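Local coordinates for protein nigritoxine (Vibrio nigripulchritudo, PDB 5M41) that is a bacterial toxin active against crustaceans and insects, built on a new fold, at residues D77-G82 with F88-R93; V48-R53 with A214-L219; Q496-E501 with R541-A546. One frame throughout, in Å; residues are numbered along the deposited sequence.

Contact 1 (D77-G82 with F88-R93)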
loop_
_atom_site.group_PDB
_atom_site.type_symbol
_atom_site.label_atom_id
_atom_site.label_comp_id
_atom_site.label_asym_id
_atom_site.label_seq_id
_atom_site.Cartn_x
_atom_site.Cartn_y
_atom_site.Cartn_z
ATOM N N ASP A 77 -23.882 -2.919 -49.099
ATOM C CA ASP A 77 -23.259 -1.689 -49.588
ATOM C C ASP A 77 -23.287 -0.573 -48.543
ATOM O O ASP A 77 -24.309 -0.336 -47.888
ATOM C CB ASP A 77 -23.967 -1.164 -50.853
ATOM C CG ASP A 77 -23.785 -2.060 -52.066
ATOM O OD1 ASP A 77 -23.090 -3.092 -51.994
ATOM O OD2 ASP A 77 -24.343 -1.714 -53.122
ATOM N N ILE A 78 -22.167 0.134 -48.432
ATOM C CA ILE A 78 -22.043 1.312 -47.571
ATOM C C ILE A 78 -21.428 2.412 -48.421
ATOM O O ILE A 78 -20.545 2.137 -49.226
ATOM C CB ILE A 78 -21.085 1.043 -46.373
ATOM C CG1 ILE A 78 -21.679 0.017 -45.403
ATOM C CG2 ILE A 78 -20.758 2.326 -45.635
ATOM C CD1 ILE A 78 -22.995 0.420 -44.768
ATOM N N TYR A 79 -21.862 3.657 -48.253
ATOM C CA TYR A 79 -21.140 4.761 -48.873
ATOM C C TYR A 79 -20.205 5.395 -47.842
ATOM O O TYR A 79 -20.609 5.640 -46.706
ATOM C CB TYR A 79 -22.077 5.844 -49.401
ATOM C CG TYR A 79 -23.175 5.379 -50.347
ATOM C CD1 TYR A 79 -22.974 4.316 -51.218
ATOM C CD2 TYR A 79 -24.398 6.045 -50.398
ATOM C CE1 TYR A 79 -23.978 3.895 -52.092
ATOM C CE2 TYR A 79 -25.410 5.642 -51.271
ATOM C CZ TYR A 79 -25.191 4.567 -52.115
ATOM O OH TYR A 79 -26.167 4.141 -52.993
ATOM N N THR A 80 -18.980 5.700 -48.262
ATOM C CA THR A 80 -18.026 6.370 -47.409
ATOM C C THR A 80 -17.918 7.835 -47.808
ATOM O O THR A 80 -18.284 8.210 -48.924
ATOM C CB THR A 80 -16.633 5.712 -47.477
ATOM O OG1 THR A 80 -16.190 5.688 -48.836
ATOM C CG2 THR A 80 -16.695 4.302 -46.914
ATOM N N TYR A 81 -17.424 8.643 -46.884
ATOM C CA TYR A 81 -17.430 10.090 -47.012
ATOM C C TYR A 81 -16.096 10.598 -46.527
ATOM O O TYR A 81 -15.475 9.986 -45.642
ATOM C CB TYR A 81 -18.439 10.678 -46.030
ATOM C CG TYR A 81 -19.908 10.439 -46.288
ATOM C CD1 TYR A 81 -20.465 10.654 -47.547
ATOM C CD2 TYR A 81 -20.755 10.098 -45.246
ATOM C CE1 TYR A 81 -21.829 10.480 -47.776
ATOM C CE2 TYR A 81 -22.120 9.911 -45.454
ATOM C CZ TYR A 81 -22.646 10.112 -46.716
ATOM O OH TYR A 81 -23.984 9.954 -46.920
ATOM N N GLY A 82 -15.700 11.760 -47.025
ATOM C CA GLY A 82 -14.645 12.543 -46.364
ATOM C C GLY A 82 -15.164 13.169 -45.080
ATOM O O GLY A 82 -15.164 14.383 -44.945
ATOM N N PHE A 88 -22.927 6.176 -44.952
ATOM C CA PHE A 88 -24.336 6.029 -45.380
ATOM C C PHE A 88 -24.691 4.578 -45.643
ATOM O O PHE A 88 -23.895 3.832 -46.243
ATOM C CB PHE A 88 -24.574 6.807 -46.677
ATOM C CG PHE A 88 -26.031 7.144 -46.943
ATOM C CD1 PHE A 88 -26.664 8.169 -46.243
ATOM C CD2 PHE A 88 -26.737 6.481 -47.932
ATOM C CE1 PHE A 88 -27.991 8.494 -46.498
ATOM C CE2 PHE A 88 -28.074 6.803 -48.198
ATOM C CZ PHE A 88 -28.689 7.824 -47.487
ATOM N N MET A 89 -25.889 4.186 -45.210
ATOM C CA MET A 89 -26.417 2.867 -45.500
ATOM C C MET A 89 -27.602 3.021 -46.469
ATOM O O MET A 89 -28.722 3.319 -46.052
ATOM C CB MET A 89 -26.853 2.176 -44.216
ATOM C CG MET A 89 -25.803 2.254 -43.109
ATOM S SD MET A 89 -26.406 1.430 -41.633
ATOM C CE MET A 89 -26.333 -0.244 -42.266
ATOM N N PRO A 90 -27.345 2.861 -47.774
ATOM C CA PRO A 90 -28.416 3.049 -48.754
ATOM C C PRO A 90 -29.440 1.939 -48.617
ATOM O O PRO A 90 -29.072 0.797 -48.271
ATOM C CB PRO A 90 -27.686 2.938 -50.089
ATOM C CG PRO A 90 -26.532 2.022 -49.791
ATOM C CD PRO A 90 -26.088 2.455 -48.417
ATOM N N ASP A 91 -30.714 2.279 -48.857
ATOM C CA ASP A 91 -31.790 1.304 -48.731
ATOM C C ASP A 91 -31.845 0.326 -49.903
ATOM O O ASP A 91 -32.502 -0.705 -49.812
ATOM C CB ASP A 91 -33.160 1.964 -48.473
ATOM C CG ASP A 91 -33.484 3.092 -49.444
ATOM O OD1 ASP A 91 -33.000 3.100 -50.611
ATOM O OD2 ASP A 91 -34.225 4.005 -49.013
ATOM N N ALA A 92 -31.126 0.643 -50.974
ATOM C CA ALA A 92 -31.002 -0.222 -52.135
ATOM C C ALA A 92 -29.736 0.124 -52.910
ATOM O O ALA A 92 -29.204 1.231 -52.774
ATOM C CB ALA A 92 -32.239 -0.074 -53.035
ATOM N N ARG A 93 -29.263 -0.802 -53.737
ATOM C CA ARG A 93 -28.084 -0.559 -54.573
ATOM C C ARG A 93 -28.142 0.735 -55.385
ATOM O O ARG A 93 -28.978 0.885 -56.268
ATOM C CB ARG A 93 -27.795 -1.756 -55.482
ATOM C CG ARG A 93 -26.834 -2.742 -54.846
ATOM C CD ARG A 93 -26.589 -3.988 -55.684
ATOM N NE ARG A 93 -25.828 -4.983 -54.921
ATOM C CZ ARG A 93 -26.363 -5.869 -54.079
ATOM N NH1 ARG A 93 -27.676 -5.910 -53.876
ATOM N NH2 ARG A 93 -25.580 -6.722 -53.436
HETATM O O HOH W 1 -26.969 -0.263 -46.715
#
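The phenol ring of Tyr79 carries Pro90 on one face: Pro90 CG sits 4.0 Å from the ring centroid and 24° off its normal, a CH-pi contact displaced toward the hydroxyl end. Beside it lies Phe88, rim to rim and almost coplanar (planes 4° apart), with Tyr79 CD2 3.4 Å from Phe88 CD2, so neither ring stacks on the other. Phe88 has CG anti to its backbone N (chi1 -159°) and Tyr79 has CG beside it, torsions that bring the rings side by side. Tyr81 reaches Phe88 obliquely, its OH 3.2 Å from Phe88 CB. The hydroxyl of Tyr79 is hydrogen-bonded to the carbonyl of Ser95, which would restrain the ring end beside Pro90.

This is a beta hairpin, strands 77-80 and 86-90, inner strands of a five-stranded antiparallel sheet. Tyr79 and Phe88 stand directly opposite each other as a hydrogen-bonded pair, both side chains leaving the same face: Tyr79 N to Phe88 O is 2.9 Å, and Phe88 N to Tyr79 O is 3.0 Å. Beyond the pair, a water bridges two carbonyls, donating to Asp77 O (2.9 Å) and Pro90 O (2.8 Å). Ile78 CD1 packs on Met89 CG at 3.7 Å, on the opposite face from Tyr79, toward Leu177.

Contact 2 (V48-R53 with A214-L219)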
loop_
_atom_site.group_PDB
_atom_site.type_symbol
_atom_site.label_atom_id
_atom_site.label_comp_id
_atom_site.label_asym_id
_atom_site.label_seq_id
_atom_site.Cartn_x
_atom_site.Cartn_y
_atom_site.Cartn_z
ATOM N N VAL A 48 -24.808 0.742 -32.992
ATOM C CA VAL A 48 -25.739 1.620 -33.698
ATOM C C VAL A 48 -26.694 0.792 -34.572
ATOM O O VAL A 48 -27.892 1.072 -34.619
ATOM C CB VAL A 48 -25.009 2.755 -34.465
ATOM C CG1 VAL A 48 -25.971 3.571 -35.321
ATOM C CG2 VAL A 48 -24.271 3.652 -33.477
ATOM N N LEU A 49 -26.174 -0.241 -35.229
ATOM C CA LEU A 49 -27.044 -1.173 -35.934
ATOM C C LEU A 49 -28.094 -1.805 -35.005
ATOM O O LEU A 49 -29.251 -1.895 -35.409
ATOM C CB LEU A 49 -26.262 -2.254 -36.680
ATOM C CG LEU A 49 -25.251 -1.802 -37.732
ATOM C CD1 LEU A 49 -24.546 -3.021 -38.298
ATOM C CD2 LEU A 49 -25.912 -1.003 -38.854
ATOM N N SER A 50 -27.722 -2.215 -33.780
ATOM C CA SER A 50 -28.704 -2.761 -32.824
ATOM C C SER A 50 -29.813 -1.755 -32.542
ATOM O O SER A 50 -30.991 -2.110 -32.466
ATOM C CB SER A 50 -28.069 -3.161 -31.488
ATOM O OG SER A 50 -27.027 -4.094 -31.705
ATOM N N GLN A 51 -29.431 -0.495 -32.388
ATOM C CA GLN A 51 -30.408 0.542 -32.131
ATOM C C GLN A 51 -31.329 0.756 -33.342
ATOM O O GLN A 51 -32.553 0.884 -33.191
ATOM C CB GLN A 51 -29.740 1.830 -31.655
ATOM C CG GLN A 51 -30.741 2.891 -31.219
ATOM C CD GLN A 51 -30.090 4.169 -30.714
ATOM O OE1 GLN A 51 -30.774 5.166 -30.456
ATOM N NE2 GLN A 51 -28.770 4.153 -30.580
ATOM N N ILE A 52 -30.747 0.752 -34.540
ATOM C CA ILE A 52 -31.534 0.868 -35.770
ATOM C C ILE A 52 -32.519 -0.304 -35.868
ATOM O O ILE A 52 -33.698 -0.111 -36.179
ATOM C CB ILE A 52 -30.654 0.922 -37.043
ATOM C CG1 ILE A 52 -29.877 2.238 -37.118
ATOM C CG2 ILE A 52 -31.518 0.768 -38.296
ATOM C CD1 ILE A 52 -28.723 2.207 -38.098
ATOM N N ARG A 53 -32.026 -1.508 -35.594
ATOM C CA ARG A 53 -32.829 -2.703 -35.714
ATOM C C ARG A 53 -34.038 -2.669 -34.780
ATOM O O ARG A 53 -35.170 -2.819 -35.240
ATOM C CB ARG A 53 -31.988 -3.955 -35.480
ATOM C CG ARG A 53 -32.744 -5.250 -35.737
ATOM C CD ARG A 53 -31.810 -6.401 -36.067
ATOM N NE ARG A 53 -30.951 -6.782 -34.942
ATOM C CZ ARG A 53 -31.335 -7.542 -33.916
ATOM N NH1 ARG A 53 -32.581 -8.008 -33.851
ATOM N NH2 ARG A 53 -30.469 -7.832 -32.949
ATOM N N ALA A 214 -19.374 -3.892 -27.466
ATOM C CA ALA A 214 -18.566 -4.982 -26.944
ATOM C C ALA A 214 -19.315 -5.786 -25.857
ATOM O O ALA A 214 -19.138 -6.990 -25.792
ATOM C CB ALA A 214 -17.229 -4.473 -26.433
ATOM N N ALA A 215 -20.141 -5.126 -25.029
ATOM C CA ALA A 215 -20.898 -5.815 -23.976
ATOM C C ALA A 215 -21.986 -6.707 -24.542
ATOM O O ALA A 215 -22.425 -7.609 -23.865
ATOM C CB ALA A 215 -21.527 -4.820 -22.999
ATOM N N ARG A 216 -22.413 -6.438 -25.778
ATOM C CA ARG A 216 -23.366 -7.271 -26.505
ATOM C C ARG A 216 -22.740 -8.531 -27.052
ATOM O O ARG A 216 -23.455 -9.410 -27.437
ATOM C CB ARG A 216 -23.935 -6.544 -27.739
ATOM C CG ARG A 216 -24.598 -5.225 -27.490
ATOM C CD ARG A 216 -25.120 -4.685 -28.815
ATOM N NE ARG A 216 -26.448 -5.221 -29.023
ATOM C CZ ARG A 216 -27.542 -4.682 -28.493
ATOM N NH1 ARG A 216 -27.463 -3.566 -27.767
ATOM N NH2 ARG A 216 -28.706 -5.243 -28.707
ATOM N N GLU A 217 -21.415 -8.586 -27.164
ATOM C CA GLU A 217 -20.744 -9.732 -27.790
ATOM C C GLU A 217 -20.992 -11.046 -26.993
ATOM O O GLU A 217 -20.515 -11.171 -25.883
ATOM C CB GLU A 217 -19.243 -9.425 -27.899
ATOM C CG GLU A 217 -18.422 -10.421 -28.692
ATOM C CD GLU A 217 -18.721 -10.365 -30.184
ATOM O OE1 GLU A 217 -19.422 -9.426 -30.634
ATOM O OE2 GLU A 217 -18.247 -11.263 -30.905
ATOM N N PRO A 218 -21.736 -12.026 -27.561
ATOM C CA PRO A 218 -22.194 -13.151 -26.705
ATOM C C PRO A 218 -21.033 -13.882 -26.073
ATOM O O PRO A 218 -20.080 -14.264 -26.770
ATOM C CB PRO A 218 -22.925 -14.065 -27.694
ATOM C CG PRO A 218 -23.413 -13.129 -28.750
ATOM C CD PRO A 218 -22.241 -12.174 -28.938
ATOM N N LEU A 219 -21.081 -14.025 -24.750
ATOM C CA LEU A 219 -20.100 -14.840 -24.023
ATOM C C LEU A 219 -18.681 -14.253 -24.006
ATOM O O LEU A 219 -17.721 -14.957 -23.685
ATOM C CB LEU A 219 -20.046 -16.259 -24.604
ATOM C CG LEU A 219 -21.366 -16.926 -24.987
ATOM C CD1 LEU A 219 -21.084 -18.324 -25.545
ATOM C CD2 LEU A 219 -22.290 -16.978 -23.777
#
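Arg216 reaches from the C-terminal region of helix 206-215 to Ser50 on helix 34-54, and this one side chain spans a backbone gap of 9.4 Å between Arg216 CA and Ser50 CA. Its first atoms, CB and CG, make no close approach to the serine; with CG beside the backbone N (chi1 -56°) they only carry the chain across. Contact begins at Arg216 CD, 3.5 Å from Ser50 OG. Here the chain bends (chi3 87°), and the bend turns the guanidinium so that it presents a face to the helix. Arg216 NE then comes to 3.0 Å from Ser50 OG, but the angle is poor and the pair is not a hydrogen bond: the oxygen lies 2.9 Å above the guanidinium plane, displaced toward the rim on the NE side. Farther out, Arg216 CZ is 3.4 Å from Ser50 CB, and the two terminal nitrogens also face that carbon, Arg216 NH2 at 3.5 Å and Arg216 NH1 more distantly.

The polar atoms find partners on the first helix and its neighbour. Ser50 OG is hydrogen-bonded to the carbonyl of Ile46, one turn back, and weakly to the hydroxyl of Tyr64 on helix 62-67. Arg216 NH1 forms a long, weak ion pair with Glu47, and the arginine side chain also touches Tyr64. Arg53, in cation-pi contact with the same tyrosine, brings its NH2 to 5.3 Å from Arg216 NH2.

With just 98 Å² buried, the interface amounts to a flat cation laid over a seryl CH2-OH. Because the oxygen lies over the plane instead of in line with an N-H, any attraction is probably electrostatic and weakly directional. Arg53 would mildly disfavour the nearby Arg216 charge, and the long, weak pair with Glu47 would partly offset that.

Contact 3 (Q496-E501 with R541-A546)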
loop_
_atom_site.group_PDB
_atom_site.type_symbol
_atom_site.label_atom_id
_atom_site.label_comp_id
_atom_site.label_asym_id
_atom_site.label_seq_id
_atom_site.Cartn_x
_atom_site.Cartn_y
_atom_site.Cartn_z
ATOM N N GLN A 496 10.341 9.664 32.321
ATOM C CA GLN A 496 10.454 9.913 30.909
ATOM C C GLN A 496 9.232 10.605 30.319
ATOM O O GLN A 496 8.084 10.256 30.628
ATOM C CB GLN A 496 10.719 8.575 30.216
ATOM C CG GLN A 496 11.643 8.682 29.036
ATOM C CD GLN A 496 13.064 9.028 29.405
ATOM O OE1 GLN A 496 13.618 8.501 30.357
ATOM N NE2 GLN A 496 13.673 9.883 28.616
ATOM N N VAL A 497 9.471 11.586 29.452
ATOM C CA VAL A 497 8.359 12.315 28.853
ATOM C C VAL A 497 7.850 11.565 27.620
ATOM O O VAL A 497 8.498 11.539 26.573
ATOM C CB VAL A 497 8.700 13.786 28.494
ATOM C CG1 VAL A 497 7.522 14.432 27.785
ATOM C CG2 VAL A 497 9.053 14.592 29.740
ATOM N N TYR A 498 6.686 10.951 27.765
ATOM C CA TYR A 498 6.041 10.277 26.671
ATOM C C TYR A 498 5.184 11.272 25.894
ATOM O O TYR A 498 4.284 11.910 26.458
ATOM C CB TYR A 498 5.208 9.091 27.178
ATOM C CG TYR A 498 4.344 8.475 26.110
ATOM C CD1 TYR A 498 4.886 8.080 24.885
ATOM C CD2 TYR A 498 2.985 8.302 26.314
ATOM C CE1 TYR A 498 4.090 7.525 23.898
ATOM C CE2 TYR A 498 2.178 7.757 25.331
ATOM C CZ TYR A 498 2.735 7.365 24.130
ATOM O OH TYR A 498 1.922 6.828 23.165
ATOM N N ILE A 499 5.480 11.410 24.605
ATOM C CA ILE A 499 4.674 12.253 23.721
ATOM C C ILE A 499 3.671 11.402 22.959
ATOM O O ILE A 499 4.028 10.657 22.042
ATOM C CB ILE A 499 5.531 13.085 22.743
ATOM C CG1 ILE A 499 6.563 13.909 23.521
ATOM C CG2 ILE A 499 4.632 13.995 21.906
ATOM C CD1 ILE A 499 7.773 14.317 22.707
ATOM N N ASN A 500 2.416 11.504 23.379
ATOM C CA ASN A 500 1.322 10.763 22.778
ATOM C C ASN A 500 0.902 11.517 21.540
ATOM O O ASN A 500 0.263 12.572 21.633
ATOM C CB ASN A 500 0.167 10.662 23.777
ATOM C CG ASN A 500 -0.900 9.678 23.350
ATOM O OD1 ASN A 500 -1.305 9.641 22.183
ATOM N ND2 ASN A 500 -1.381 8.881 24.309
ATOM N N GLU A 501 1.288 10.996 20.381
ATOM C CA GLU A 501 1.061 11.692 19.123
ATOM C C GLU A 501 -0.428 11.826 18.776
ATOM O O GLU A 501 -0.823 12.771 18.083
ATOM C CB GLU A 501 1.827 11.012 17.983
ATOM C CG GLU A 501 3.332 11.258 17.981
ATOM C CD GLU A 501 4.091 10.174 17.216
ATOM O OE1 GLU A 501 4.014 9.000 17.633
ATOM O OE2 GLU A 501 4.763 10.477 16.205
ATOM N N ARG A 541 -1.081 6.258 37.544
ATOM C CA ARG A 541 -1.926 5.272 36.866
ATOM C C ARG A 541 -1.217 4.531 35.712
ATOM O O ARG A 541 -0.310 5.072 35.057
ATOM C CB ARG A 541 -3.240 5.905 36.389
ATOM C CG ARG A 541 -3.079 6.938 35.282
ATOM C CD ARG A 541 -4.302 7.836 35.118
ATOM N NE ARG A 541 -3.918 9.066 34.426
ATOM C CZ ARG A 541 -4.539 10.238 34.531
ATOM N NH1 ARG A 541 -5.615 10.384 35.304
ATOM N NH2 ARG A 541 -4.060 11.275 33.859
ATOM N N ASP A 542 -1.661 3.298 35.478
ATOM C CA ASP A 542 -1.179 2.458 34.365
ATOM C C ASP A 542 -1.448 3.088 33.002
ATOM O O ASP A 542 -2.337 3.930 32.868
ATOM C CB ASP A 542 -1.896 1.106 34.388
ATOM C CG ASP A 542 -1.472 0.234 35.545
ATOM O OD1 ASP A 542 -0.394 0.473 36.121
ATOM O OD2 ASP A 542 -2.224 -0.699 35.881
ATOM N N PHE A 543 -0.700 2.659 31.986
ATOM C CA PHE A 543 -1.155 2.857 30.615
ATOM C C PHE A 543 -2.530 2.198 30.496
ATOM O O PHE A 543 -2.727 1.079 30.975
ATOM C CB PHE A 543 -0.174 2.267 29.600
ATOM C CG PHE A 543 1.046 3.123 29.361
ATOM C CD1 PHE A 543 0.934 4.353 28.733
ATOM C CD2 PHE A 543 2.297 2.699 29.762
ATOM C CE1 PHE A 543 2.052 5.145 28.508
ATOM C CE2 PHE A 543 3.420 3.483 29.540
ATOM C CZ PHE A 543 3.296 4.713 28.918
ATOM N N PRO A 544 -3.498 2.903 29.897
ATOM C CA PRO A 544 -4.852 2.352 29.843
ATOM C C PRO A 544 -4.957 1.130 28.923
ATOM O O PRO A 544 -5.789 0.255 29.155
ATOM C CB PRO A 544 -5.691 3.519 29.310
ATOM C CG PRO A 544 -4.730 4.355 28.537
ATOM C CD PRO A 544 -3.424 4.245 29.292
ATOM N N TYR A 545 -4.106 1.051 27.908
ATOM C CA TYR A 545 -4.111 -0.125 27.043
ATOM C C TYR A 545 -2.712 -0.439 26.481
ATOM O O TYR A 545 -1.852 0.444 26.384
ATOM C CB TYR A 545 -5.191 0.016 25.949
ATOM C CG TYR A 545 -4.911 1.081 24.908
ATOM C CD1 TYR A 545 -4.475 0.725 23.620
ATOM C CD2 TYR A 545 -5.086 2.446 25.190
ATOM C CE1 TYR A 545 -4.212 1.685 22.648
ATOM C CE2 TYR A 545 -4.820 3.416 24.221
ATOM C CZ TYR A 545 -4.384 3.024 22.954
ATOM O OH TYR A 545 -4.117 3.960 21.985
ATOM N N ALA A 546 -2.496 -1.705 26.133
ATOM C CA ALA A 546 -1.189 -2.199 25.676
ATOM C C ALA A 546 -0.584 -1.352 24.546
ATOM O O ALA A 546 0.616 -1.064 24.553
ATOM C CB ALA A 546 -1.288 -3.673 25.264
#
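The backbones stay well separated where Tyr498 faces Phe543, their CA atoms 11.1 Å apart, so the two segments are not paired as strands and meet through these two side chains alone. Both CA-CB bonds point inward across the gap. Tyr498 has CG anti to its own N (chi1 171°), whereas Phe543 has CG beside the backbone N (chi1 -78°), and with these torsions the two rings meet in the middle.

The rings form an offset edge-to-face pair. Their centroids are 5.8 Å apart and their planes stand 85° to each other, with the edge of Phe543 directed toward the face of Tyr498. The touching atom is Phe543 CE1, which lies 4.0 Å from Tyr498 CD2 and 4.1 Å from Tyr498 CE2; seen from the phenylalanine, CD2 is at the edge and in the ring plane. On the opposite face of the tyrosine, the backbone N of Asn500 stands 4.1 Å above the ring plane, over its centre, which leaves the phenol between its own strand and Phe543. At the far end of that ring, the hydroxyl is hydrogen-bonded to Asp551 of helix 546-555, a bond that would limit how the phenol can shift. Ile509 of strand 505-515 touches both rings, as does Glu548 of the helix.

The interface is small, 69 Å² in all, and apolar where the segments meet. Strands 496-500 and 538-542 are the outermost two of a four-stranded antiparallel meander, and Tyr545 occupies the N-cap position of helix 546-555. The aromatic pair therefore spans from one edge strand to the end region of the other, across the face of the sheet and over Ile509: an antiparallel beta meander with the following helix packed on one face.

Contacts 1 and 2 are neighbours, their centres about 20 Å apart, and they touch: Met89 CE of the hairpin packs 3.5 Å from Leu49 CD2 of helix 34-54, joining sheet to helix. Along the chain, contact 1 is nested within the loop closed by contact 2. Contact 3 lies on the other side of the chain's centre, its own centre about 65 Å from that of contact 2 and about 81 Å from that of contact 1. Contact 1, the largest at 464 Å², combines strand pairing with buried Ile78, Tyr79 and Phe88 and an exposed Arg93. Contact 2 joins neighbouring helices through buried Ser50 and exposed Arg216, a polar pair; contact 3 joins non-adjacent strands through aromatic rings, Tyr498 buried and Phe543 partly exposed.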